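Local coordinates for protein Glucose/sorbosone dehydrogenases (Escherichia coli K12, PDB 2G8S) that is of unknown precise function but folds as a six-bladed beta-propeller of the glucose/sorbosone dehydrogenase family and binds a calcium ion, at residues P53-P58 with L109-D114; F265-S270 with V311-R316; Q157-L162 with A189-Y194; D59-G64 with S86-G91. One frame throughout, in Å; residues are numbered along the deposited sequence.

Interaction 1 (P53-P58 with L109-D114); sequences PLSGVP and LSKVTD
Val-112 O is the best-held polar atom of this contact, gripped by two short water bonds and a nearly straight CA-H contact: water 2 and water 3 each donate to it, both at 2.8 Å, and the CA-H of Gly-56 points almost straight at it, with Gly-56 CA 3.4 Å from Val-112 O. Water 3 also donates to Gly-56 O, and water 2 meets Ser-55 OG, so each water clasps both segments from the solvent side. Gly-56 has a positive phi (87°) and no side chain, which lets its CA come so close to the carbonyl. Between the backbones, Val-112 N donates to Ser-55 O at 2.8 Å in a nearly straight bond (173°) lying in the carbonyl plane. Ser-55 N returns a longer bond of 3.2 Å to Ser-110 O, and water 1 donates to that same oxygen. The pair makes a single beta bridge, Ser-55 with Lys-111. Ser-55 OG, set between the backbone N and the carbonyl carbon (chi1 77°), lies 3.1 Å from Lys-111 CB in the conformer given, both residues being modelled in two; the lysine amine leads away. On the buried side Leu-54 lays its branch over the turn, CG 3.3 Å from Leu-109 O, while its CD2 lies loosely beside Val-112 CG2. Strand 112-113 belongs to the blade built on strands 82-90 and 96-105, with Val-112 packed on Ile-83; Leu-54 is also backbone-bonded to Leu-41 of strand 40-45, so this inter-blade connection stitches two successive propeller blades together.

Interaction 2 (F265-S270 with V311-R316); sequences FYWKDS and VTEDGR. With EDO (1,2-ethanediol), chain N.
Two neighbouring blades of the beta-propeller meet here through their outermost strands, 265-267 and 310-317, which join through side chains; the axes of the short segments 265-267 and 311-316 pass 8.5 Å apart. In the first shell, the indole N-H of Trp-267 reaches across to the carboxylate: Trp-267 NE1 donates to Glu-313 OE1 at 2.9 Å (163°). The acceptor lies in the indole plane and is met nearly along its C-O axis, with ring and carboxylate planes 48° apart. Beside this bond, Phe-265 crosses Val-311 at about a right angle; Phe-265 CB touches Val-311 CG1 at 3.7 Å, and the ring edge brings CD1 to 3.4 Å from Val-311 O. The same phenyl ring turns its other edge to the indole, CE2 standing above one face of Trp-267 toward the rim, so the two aromatics brace each other. The next shell fixes the carboxylate. Arg-316 NE donates to Glu-313 OE2 at 2.8 Å, almost linearly (174°), in a salt bridge that approaches from above the carboxylate plane. The arginine probably offsets the glutamate charge and favours its ionised form, while the indole N-H grips the other oxygen. A classic beta bulge at Asp-314 and Gly-315, opposite Val-303, lies between the two and is consistent with their side chains sharing one side of the strand. Farther out, Asp-298 and Asp-300 hold Arg-316 NH1, while Lys-290 and Ser-305 hold the carboxylate of Asp-314. Beyond Trp-267 a 1,2-ethanediol, probably from the crystallisation liquor, gives Lys-268 O a weak hydrogen bond from its O1 at 3.3 Å.

Interaction 3 (Q157-L162 with A189-Y194); sequences QDLDKL and AEIWSY
Within one propeller blade, a type I beta turn from Asp-158 to Lys-161, in the loop leading to strand 165-170, folds against the outermost strand, 191-194. The tight part is built by apolar side chains. Leu-159 sends its CD2 methyl over the centre of one face of the Tyr-194 ring, 3.7 Å from the centroid and only 12° off the ring normal, a well-centred CH-pi contact. CG of Tyr-194 sits between its backbone N and carbonyl carbon (chi1 63°), the rotation that presents a ring face to Leu-159. Alongside, Ile-191 CD1 pushes against the turn's backbone, 3.2 Å from Leu-159 O, and Leu-162 CD2 crosses obliquely onto Ile-191 CG1 at 3.9 Å. Leu-162 and Glu-190 also rest on Phe-119 of the preceding blade, and Glu-190 pairs with Arg-188. A classic bulge at Trp-192 and Ser-193, facing Leu-166, is consistent with Ile-191 and Tyr-194 both presenting their side chains to the loop. Toward the other end the fit slackens: Gln-157 OE1 comes no nearer than 3.9 Å to Tyr-194 CE1, its amide being held instead by Asn-232 and Trp-235. That end lies toward the calcium site of Glu-223 and Tyr-233, the Gln-157 side chain being about 8 Å from the ion. The outer side of the turn is polar, with Asp-160 exposed. There Lys-161, extended until a turn at its last torsion, is the centre of a salt-bridge network: its NZ meets Asp-158 OD2 at 2.8 Å from above the carboxylate plane, and reaches Asp-160 OD1 only weakly, at 3.3 Å.

Interaction 4 (D59-G64 with S86-G91); sequences DVWAHG and SYSEVG
Loop 59-64 lies across strand 82-90 and exchanges two hydrogen bonds between Trp-61 and Ser-88. Trp-61 N donates to Ser-88 O at 2.9 Å (159°), standing well above the carbonyl plane. In return Ser-88 OG donates to Trp-61 O at 2.7 Å, again from above the plane. The serine hydroxyl sits between its backbone N and carbonyl carbon (chi1 50°), and it also accepts from Gly-67 N, so this buried oxygen is used both ways. Trp-61 O has a second, weak donor in His-63 N, across the inverse gamma turn centred on Ala-62; His-63 ND1 in turn stands over one face of the indole. Apolar contacts flank the polar pair: Trp-61 CD1 packs on Val-90 CB at 3.4 Å, the side chains crossing at about a right angle, and Val-60 CG1 meets Tyr-87 CB at 3.5 Å. The polar ends find partners outside the loop: Tyr-87 OH bonds to Thr-117, and Glu-89 pairs with Lys-124 and Arg-120. The polar hold between the segments thus rests on one residue pair, Trp-61 and Ser-88, with apolar packing around it, and the serine hydroxyl relays that hold to Gly-67 ahead of strand 68-73.

In the fold
Along the chain interaction 4 is nested inside the loop closed by interaction 1, followed by interaction 3 and then interaction 2. Interactions 1 and 4 reach the same sheet, strands 68-73 to 115-120, from successive parts of the connection between blades; their centres are about 17 Å apart, and Pro-58 CG packs on Tyr-87 CE2 at 3.9 Å. Interaction 3 belongs to the next blade, its centre about 21 Å from that of interaction 4, and interaction 2 joins the two blades after that, about 28 Å from interaction 3 between centres. Interactions 1 and 2 lie on opposite sides of the chain's centre, their centres about 39 Å apart, so the contacts follow the propeller ring, securing linkers, loops and blade-to-blade packing.

Interaction 1 (P53-P58 with L109-D114)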
# COMPACT_ATOMS: atom_id res chain seq x y z
N PRO A 53 -12.72 0.88 19.19
CA PRO A 53 -11.47 1.47 18.73
C PRO A 53 -10.40 1.47 19.82
O PRO A 53 -10.70 1.74 20.99
CB PRO A 53 -11.87 2.92 18.40
CG PRO A 53 -13.31 2.81 18.06
CD PRO A 53 -13.85 1.80 19.03
N LEU A 54 -9.16 1.16 19.44
CA LEU A 54 -8.06 1.24 20.39
C LEU A 54 -7.76 2.70 20.68
O LEU A 54 -7.98 3.57 19.84
CB LEU A 54 -6.80 0.57 19.83
CG LEU A 54 -6.67 -0.94 19.97
CD1 LEU A 54 -7.69 -1.70 19.13
CD2 LEU A 54 -5.27 -1.37 19.60
N SER A 55 -7.28 2.97 21.89
CA SER A 55 -6.86 4.32 22.24
C SER A 55 -5.40 4.54 21.84
O SER A 55 -4.66 3.57 21.60
CB SER A 55 -7.03 4.55 23.74
OG SER A 55 -5.96 3.92 24.42
N GLY A 56 -4.99 5.81 21.77
CA GLY A 56 -3.60 6.17 21.44
C GLY A 56 -3.27 6.28 19.96
O GLY A 56 -2.09 6.40 19.60
N VAL A 57 -4.30 6.26 19.12
CA VAL A 57 -4.14 6.32 17.66
C VAL A 57 -4.09 7.80 17.26
O VAL A 57 -4.85 8.60 17.81
CB VAL A 57 -5.31 5.59 16.96
CG1 VAL A 57 -5.27 5.72 15.44
CG2 VAL A 57 -5.33 4.11 17.37
N PRO A 58 -3.20 8.18 16.31
CA PRO A 58 -3.13 9.59 15.92
C PRO A 58 -4.43 10.08 15.29
O PRO A 58 -5.16 9.29 14.67
CB PRO A 58 -2.01 9.61 14.88
CG PRO A 58 -1.93 8.18 14.37
CD PRO A 58 -2.21 7.36 15.58
N LEU A 109 -4.20 -5.48 24.14
CA LEU A 109 -4.71 -5.08 22.82
C LEU A 109 -5.71 -3.91 22.84
O LEU A 109 -6.38 -3.65 21.84
CB LEU A 109 -5.31 -6.29 22.07
CG LEU A 109 -4.41 -7.52 21.90
CD1 LEU A 109 -5.15 -8.66 21.20
CD2 LEU A 109 -3.11 -7.19 21.15
N SER A 110 -5.78 -3.20 23.97
CA SER A 110 -6.73 -2.09 24.09
C SER A 110 -6.17 -0.74 23.66
O SER A 110 -6.93 0.20 23.43
CB SER A 110 -7.23 -1.98 25.54
OG SER A 110 -6.18 -1.59 26.41
N LYS A 111 -4.85 -0.64 23.55
CA LYS A 111 -4.23 0.66 23.32
C LYS A 111 -2.87 0.61 22.61
O LYS A 111 -2.16 -0.41 22.65
CB LYS A 111 -4.11 1.42 24.64
CG LYS A 111 -3.11 0.85 25.62
CD LYS A 111 -3.25 1.50 27.00
CE LYS A 111 -4.35 0.85 27.81
NZ LYS A 111 -4.86 1.75 28.88
N VAL A 112 -2.55 1.72 21.96
CA VAL A 112 -1.24 1.96 21.39
C VAL A 112 -0.62 3.01 22.31
O VAL A 112 -1.25 4.04 22.60
CB VAL A 112 -1.35 2.50 19.96
CG1 VAL A 112 0.03 2.83 19.41
CG2 VAL A 112 -2.05 1.48 19.06
N THR A 113 0.58 2.74 22.80
CA THR A 113 1.21 3.67 23.74
C THR A 113 2.38 4.43 23.14
O THR A 113 3.13 3.90 22.31
CB THR A 113 1.64 2.96 25.05
OG1 THR A 113 2.62 1.96 24.76
CG2 THR A 113 0.44 2.32 25.73
N ASP A 114 2.54 5.68 23.58
CA ASP A 114 3.64 6.55 23.18
C ASP A 114 3.81 6.68 21.67
O ASP A 114 4.93 6.74 21.17
CB ASP A 114 4.96 6.11 23.83
CG ASP A 114 5.00 6.34 25.32
OD1 ASP A 114 4.21 7.16 25.84
OD2 ASP A 114 5.84 5.69 25.99
O HOH W 1 -9.81 -0.05 23.75
O HOH W 2 -2.87 4.69 24.74
O HOH W 3 -0.16 6.45 21.71

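Interaction 2 (F265-S270 with V311-R316)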
# COMPACT_ATOMS: atom_id res chain seq x y z
N PHE A 265 4.49 -4.81 -15.55
CA PHE A 265 3.14 -5.04 -16.06
C PHE A 265 2.39 -3.73 -16.07
O PHE A 265 2.58 -2.89 -15.18
CB PHE A 265 2.40 -6.06 -15.18
CG PHE A 265 1.25 -6.74 -15.87
CD1 PHE A 265 1.47 -7.92 -16.57
CD2 PHE A 265 -0.03 -6.20 -15.85
CE1 PHE A 265 0.42 -8.56 -17.24
CE2 PHE A 265 -1.09 -6.82 -16.51
CZ PHE A 265 -0.86 -8.00 -17.21
N TYR A 266 1.55 -3.53 -17.08
CA TYR A 266 0.65 -2.39 -17.07
C TYR A 266 -0.70 -2.79 -17.64
O TYR A 266 -0.82 -3.78 -18.37
CB TYR A 266 1.23 -1.18 -17.82
CG TYR A 266 1.61 -1.49 -19.26
CD1 TYR A 266 0.68 -1.34 -20.29
CD2 TYR A 266 2.89 -1.96 -19.57
CE1 TYR A 266 1.03 -1.64 -21.61
CE2 TYR A 266 3.25 -2.26 -20.87
CZ TYR A 266 2.32 -2.11 -21.88
OH TYR A 266 2.69 -2.42 -23.16
N TRP A 267 -1.73 -2.03 -17.25
CA TRP A 267 -3.07 -2.21 -17.78
C TRP A 267 -3.50 -0.92 -18.45
O TRP A 267 -3.61 0.11 -17.79
CB TRP A 267 -4.07 -2.49 -16.66
CG TRP A 267 -3.92 -3.79 -15.90
CD1 TRP A 267 -4.63 -4.94 -16.10
CD2 TRP A 267 -3.06 -4.03 -14.77
NE1 TRP A 267 -4.25 -5.90 -15.18
CE2 TRP A 267 -3.30 -5.36 -14.35
CE3 TRP A 267 -2.13 -3.25 -14.07
CZ2 TRP A 267 -2.61 -5.94 -13.27
CZ3 TRP A 267 -1.44 -3.83 -13.00
CH2 TRP A 267 -1.69 -5.16 -12.61
N LYS A 268 -3.76 -0.97 -19.75
CA LYS A 268 -4.36 0.19 -20.41
C LYS A 268 -5.82 0.44 -20.01
O LYS A 268 -6.32 1.55 -20.15
CB LYS A 268 -4.22 0.09 -21.92
CG LYS A 268 -2.81 0.39 -22.41
CD LYS A 268 -2.82 0.48 -23.91
CE LYS A 268 -1.46 0.75 -24.48
NZ LYS A 268 -1.67 1.05 -25.94
N ASP A 269 -6.48 -0.60 -19.52
CA ASP A 269 -7.79 -0.47 -18.88
C ASP A 269 -7.57 -0.70 -17.39
O ASP A 269 -7.39 -1.84 -16.95
CB ASP A 269 -8.76 -1.51 -19.43
CG ASP A 269 -9.26 -1.16 -20.82
OD1 ASP A 269 -9.74 -0.02 -21.00
OD2 ASP A 269 -9.18 -2.02 -21.72
N SER A 270 -7.57 0.38 -16.63
CA SER A 270 -7.18 0.33 -15.21
C SER A 270 -8.15 -0.46 -14.32
O SER A 270 -9.33 -0.13 -14.26
CB SER A 270 -7.04 1.74 -14.64
OG SER A 270 -5.89 2.38 -15.17
N VAL A 311 5.48 -11.30 -14.82
CA VAL A 311 4.16 -11.59 -14.28
C VAL A 311 3.13 -11.59 -15.41
O VAL A 311 3.22 -10.79 -16.35
CB VAL A 311 3.84 -10.62 -13.11
CG1 VAL A 311 3.70 -9.18 -13.59
CG2 VAL A 311 2.66 -11.06 -12.31
N THR A 312 2.19 -12.54 -15.35
CA THR A 312 1.10 -12.62 -16.33
C THR A 312 -0.23 -12.76 -15.60
O THR A 312 -0.26 -13.24 -14.46
CB THR A 312 1.27 -13.79 -17.33
OG1 THR A 312 1.36 -15.03 -16.63
CG2 THR A 312 2.52 -13.59 -18.18
N GLU A 313 -1.32 -12.36 -16.24
CA GLU A 313 -2.64 -12.39 -15.59
C GLU A 313 -3.35 -13.71 -15.87
O GLU A 313 -3.62 -14.04 -17.03
CB GLU A 313 -3.49 -11.18 -16.03
CG GLU A 313 -4.84 -11.14 -15.33
CD GLU A 313 -5.58 -9.81 -15.44
OE1 GLU A 313 -4.92 -8.74 -15.44
OE2 GLU A 313 -6.83 -9.83 -15.48
N ASP A 314 -3.65 -14.47 -14.82
CA ASP A 314 -4.41 -15.72 -14.97
C ASP A 314 -5.89 -15.44 -15.17
O ASP A 314 -6.56 -16.12 -15.96
CB ASP A 314 -4.30 -16.58 -13.72
CG ASP A 314 -2.91 -17.09 -13.44
OD1 ASP A 314 -1.95 -16.80 -14.20
OD2 ASP A 314 -2.79 -17.79 -12.42
N GLY A 315 -6.40 -14.46 -14.44
CA GLY A 315 -7.82 -14.16 -14.45
C GLY A 315 -8.24 -13.45 -13.19
O GLY A 315 -7.40 -12.87 -12.49
N ARG A 316 -9.54 -13.47 -12.91
CA ARG A 316 -10.13 -12.73 -11.80
C ARG A 316 -10.94 -13.63 -10.90
O ARG A 316 -11.53 -14.62 -11.36
CB ARG A 316 -11.06 -11.63 -12.33
CG ARG A 316 -10.43 -10.67 -13.33
CD ARG A 316 -9.28 -9.86 -12.72
NE ARG A 316 -8.72 -8.90 -13.67
CZ ARG A 316 -8.98 -7.60 -13.68
NH1 ARG A 316 -9.80 -7.06 -12.79
NH2 ARG A 316 -8.40 -6.82 -14.60
C1 EDO N . -6.05 4.32 -22.03
O1 EDO N . -6.64 3.37 -22.92
C2 EDO N . -4.64 3.87 -21.65
O2 EDO N . -3.72 4.22 -22.70

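Interaction 3 (Q157-L162 with A189-Y194)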
# COMPACT_ATOMS: atom_id res chain seq x y z
N GLN A 157 8.73 14.18 -10.26
CA GLN A 157 10.08 14.25 -10.80
C GLN A 157 11.04 15.10 -9.96
O GLN A 157 12.26 15.06 -10.18
CB GLN A 157 10.04 14.81 -12.23
CG GLN A 157 9.39 13.87 -13.23
CD GLN A 157 10.19 12.62 -13.44
OE1 GLN A 157 11.37 12.68 -13.79
NE2 GLN A 157 9.57 11.46 -13.23
N ASP A 158 10.50 15.87 -9.02
CA ASP A 158 11.29 16.84 -8.26
C ASP A 158 11.92 16.17 -7.05
O ASP A 158 11.21 15.73 -6.15
CB ASP A 158 10.40 17.98 -7.77
CG ASP A 158 9.87 18.86 -8.90
OD1 ASP A 158 10.41 18.79 -10.03
OD2 ASP A 158 8.92 19.63 -8.64
N LEU A 159 13.25 16.12 -7.02
CA LEU A 159 13.95 15.43 -5.92
C LEU A 159 13.94 16.20 -4.60
O LEU A 159 14.29 15.63 -3.56
CB LEU A 159 15.38 15.03 -6.32
CG LEU A 159 15.49 14.01 -7.47
CD1 LEU A 159 16.95 13.73 -7.77
CD2 LEU A 159 14.77 12.70 -7.16
N ASP A 160 13.55 17.48 -4.64
CA ASP A 160 13.40 18.28 -3.42
C ASP A 160 12.03 18.11 -2.74
O ASP A 160 11.78 18.69 -1.68
CB ASP A 160 13.65 19.77 -3.71
CG ASP A 160 12.63 20.38 -4.67
OD1 ASP A 160 12.24 19.73 -5.66
OD2 ASP A 160 12.24 21.55 -4.46
N LYS A 161 11.17 17.29 -3.34
CA LYS A 161 9.79 17.10 -2.86
C LYS A 161 9.50 15.63 -2.62
O LYS A 161 9.97 14.77 -3.36
CB LYS A 161 8.79 17.66 -3.87
CG LYS A 161 8.95 19.16 -4.11
CD LYS A 161 7.86 19.71 -5.00
CE LYS A 161 8.17 21.14 -5.46
NZ LYS A 161 9.39 21.20 -6.31
N LEU A 162 8.69 15.34 -1.61
CA LEU A 162 8.41 13.95 -1.26
C LEU A 162 7.11 13.41 -1.90
O LEU A 162 6.56 12.38 -1.49
CB LEU A 162 8.44 13.77 0.26
CG LEU A 162 9.87 13.82 0.83
CD1 LEU A 162 9.85 14.07 2.35
CD2 LEU A 162 10.66 12.55 0.49
N ALA A 189 16.99 13.27 1.24
CA ALA A 189 17.79 12.08 1.49
C ALA A 189 16.96 10.82 1.71
O ALA A 189 17.48 9.71 1.58
CB ALA A 189 18.73 12.31 2.68
N GLU A 190 15.67 11.00 2.03
CA GLU A 190 14.77 9.87 2.29
C GLU A 190 14.42 9.08 1.02
O GLU A 190 13.97 7.94 1.11
CB GLU A 190 13.48 10.36 2.95
CG GLU A 190 13.67 11.05 4.30
CD GLU A 190 13.85 12.56 4.22
OE1 GLU A 190 14.08 13.11 3.12
OE2 GLU A 190 13.73 13.21 5.29
N ILE A 191 14.64 9.69 -0.14
CA ILE A 191 14.19 9.12 -1.42
C ILE A 191 15.00 7.89 -1.86
O ILE A 191 16.23 7.92 -1.89
CB ILE A 191 14.19 10.19 -2.55
CG1 ILE A 191 13.18 11.30 -2.22
CG2 ILE A 191 13.88 9.55 -3.93
CD1 ILE A 191 13.36 12.56 -3.05
N TRP A 192 14.28 6.83 -2.23
CA TRP A 192 14.85 5.64 -2.84
C TRP A 192 14.60 5.64 -4.35
O TRP A 192 15.52 5.50 -5.13
CB TRP A 192 14.24 4.39 -2.20
CG TRP A 192 14.96 3.11 -2.51
CD1 TRP A 192 14.50 2.06 -3.26
CD2 TRP A 192 16.26 2.73 -2.04
NE1 TRP A 192 15.44 1.05 -3.29
CE2 TRP A 192 16.52 1.43 -2.54
CE3 TRP A 192 17.22 3.36 -1.24
CZ2 TRP A 192 17.72 0.75 -2.27
CZ3 TRP A 192 18.41 2.69 -0.97
CH2 TRP A 192 18.65 1.40 -1.48
N SER A 193 13.33 5.80 -4.74
CA SER A 193 12.95 5.86 -6.16
C SER A 193 11.98 7.01 -6.35
O SER A 193 11.34 7.46 -5.39
CB SER A 193 12.27 4.56 -6.61
OG SER A 193 13.02 3.40 -6.27
N TYR A 194 11.84 7.47 -7.59
CA TYR A 194 10.93 8.57 -7.88
C TYR A 194 10.16 8.34 -9.17
O TYR A 194 10.34 7.32 -9.82
CB TYR A 194 11.68 9.92 -7.86
CG TYR A 194 12.78 10.13 -8.89
CD1 TYR A 194 12.59 11.05 -9.93
CD2 TYR A 194 14.00 9.48 -8.79
CE1 TYR A 194 13.59 11.27 -10.87
CE2 TYR A 194 15.02 9.70 -9.74
CZ TYR A 194 14.80 10.60 -10.77
OH TYR A 194 15.79 10.83 -11.70

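Interaction 4 (D59-G64 with S86-G91)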
# COMPACT_ATOMS: atom_id res chain seq x y z
N ASP A 59 -4.71 11.37 15.45
CA ASP A 59 -5.79 12.01 14.72
C ASP A 59 -5.40 12.07 13.26
O ASP A 59 -4.22 12.22 12.92
CB ASP A 59 -6.02 13.44 15.22
CG ASP A 59 -6.52 13.49 16.65
OD1 ASP A 59 -7.50 12.80 16.97
OD2 ASP A 59 -5.95 14.27 17.43
N VAL A 60 -6.40 11.92 12.39
CA VAL A 60 -6.16 11.87 10.95
C VAL A 60 -7.06 12.85 10.19
O VAL A 60 -8.08 13.30 10.71
CB VAL A 60 -6.36 10.45 10.38
CG1 VAL A 60 -5.57 9.43 11.19
CG2 VAL A 60 -7.84 10.08 10.32
N TRP A 61 -6.65 13.15 8.96
CA TRP A 61 -7.41 14.03 8.08
C TRP A 61 -8.18 13.13 7.12
O TRP A 61 -7.66 12.72 6.07
CB TRP A 61 -6.43 14.94 7.33
CG TRP A 61 -7.04 16.07 6.54
CD1 TRP A 61 -7.51 17.25 7.03
CD2 TRP A 61 -7.15 16.15 5.11
NE1 TRP A 61 -7.94 18.06 6.01
CE2 TRP A 61 -7.73 17.41 4.82
CE3 TRP A 61 -6.84 15.29 4.06
CZ2 TRP A 61 -8.00 17.82 3.51
CZ3 TRP A 61 -7.11 15.70 2.76
CH2 TRP A 61 -7.69 16.96 2.50
N ALA A 62 -9.42 12.83 7.50
CA ALA A 62 -10.23 11.84 6.79
C ALA A 62 -11.08 12.51 5.72
O ALA A 62 -12.29 12.69 5.86
CB ALA A 62 -11.10 11.05 7.77
N HIS A 63 -10.40 12.89 4.64
CA HIS A 63 -11.04 13.55 3.50
C HIS A 63 -10.50 12.97 2.22
O HIS A 63 -9.33 12.61 2.14
CB HIS A 63 -10.79 15.05 3.57
CG HIS A 63 -11.46 15.70 4.75
ND1 HIS A 63 -10.78 16.01 5.90
CD2 HIS A 63 -12.75 16.05 4.95
CE1 HIS A 63 -11.62 16.54 6.77
NE2 HIS A 63 -12.82 16.58 6.22
N GLY A 64 -11.37 12.88 1.21
CA GLY A 64 -11.01 12.28 -0.08
C GLY A 64 -10.53 10.86 0.12
O GLY A 64 -11.22 10.04 0.74
N SER A 86 0.39 4.62 9.14
CA SER A 86 0.46 5.78 8.27
C SER A 86 -0.93 6.41 8.16
O SER A 86 -1.94 5.75 8.35
CB SER A 86 0.98 5.40 6.88
OG SER A 86 0.09 4.54 6.20
N TYR A 87 -0.95 7.70 7.86
CA TYR A 87 -2.21 8.45 7.85
C TYR A 87 -2.01 9.75 7.10
O TYR A 87 -0.88 10.16 6.86
CB TYR A 87 -2.69 8.72 9.29
CG TYR A 87 -1.73 9.53 10.15
CD1 TYR A 87 -1.98 10.89 10.40
CD2 TYR A 87 -0.61 8.95 10.76
CE1 TYR A 87 -1.12 11.64 11.20
CE2 TYR A 87 0.27 9.70 11.56
CZ TYR A 87 -0.00 11.05 11.77
OH TYR A 87 0.83 11.82 12.55
N SER A 88 -3.10 10.40 6.71
CA SER A 88 -2.99 11.75 6.17
C SER A 88 -3.13 12.78 7.28
O SER A 88 -3.91 12.59 8.22
CB SER A 88 -4.00 11.99 5.05
OG SER A 88 -5.30 11.63 5.44
N GLU A 89 -2.37 13.85 7.16
CA GLU A 89 -2.31 14.90 8.18
C GLU A 89 -2.35 16.27 7.50
O GLU A 89 -1.62 16.53 6.54
CB GLU A 89 -1.01 14.76 8.97
CG GLU A 89 -0.79 15.83 10.04
CD GLU A 89 0.62 15.85 10.58
OE1 GLU A 89 1.57 15.91 9.77
OE2 GLU A 89 0.79 15.84 11.83
N VAL A 90 -3.19 17.16 8.02
CA VAL A 90 -3.35 18.48 7.42
C VAL A 90 -2.20 19.41 7.81
O VAL A 90 -1.55 19.21 8.85
CB VAL A 90 -4.74 19.08 7.80
CG1 VAL A 90 -4.75 19.56 9.24
CG2 VAL A 90 -5.16 20.17 6.83
N GLY A 91 -1.93 20.37 6.95
CA GLY A 91 -0.95 21.41 7.21
C GLY A 91 -1.62 22.72 7.52
O GLY A 91 -2.72 22.76 8.09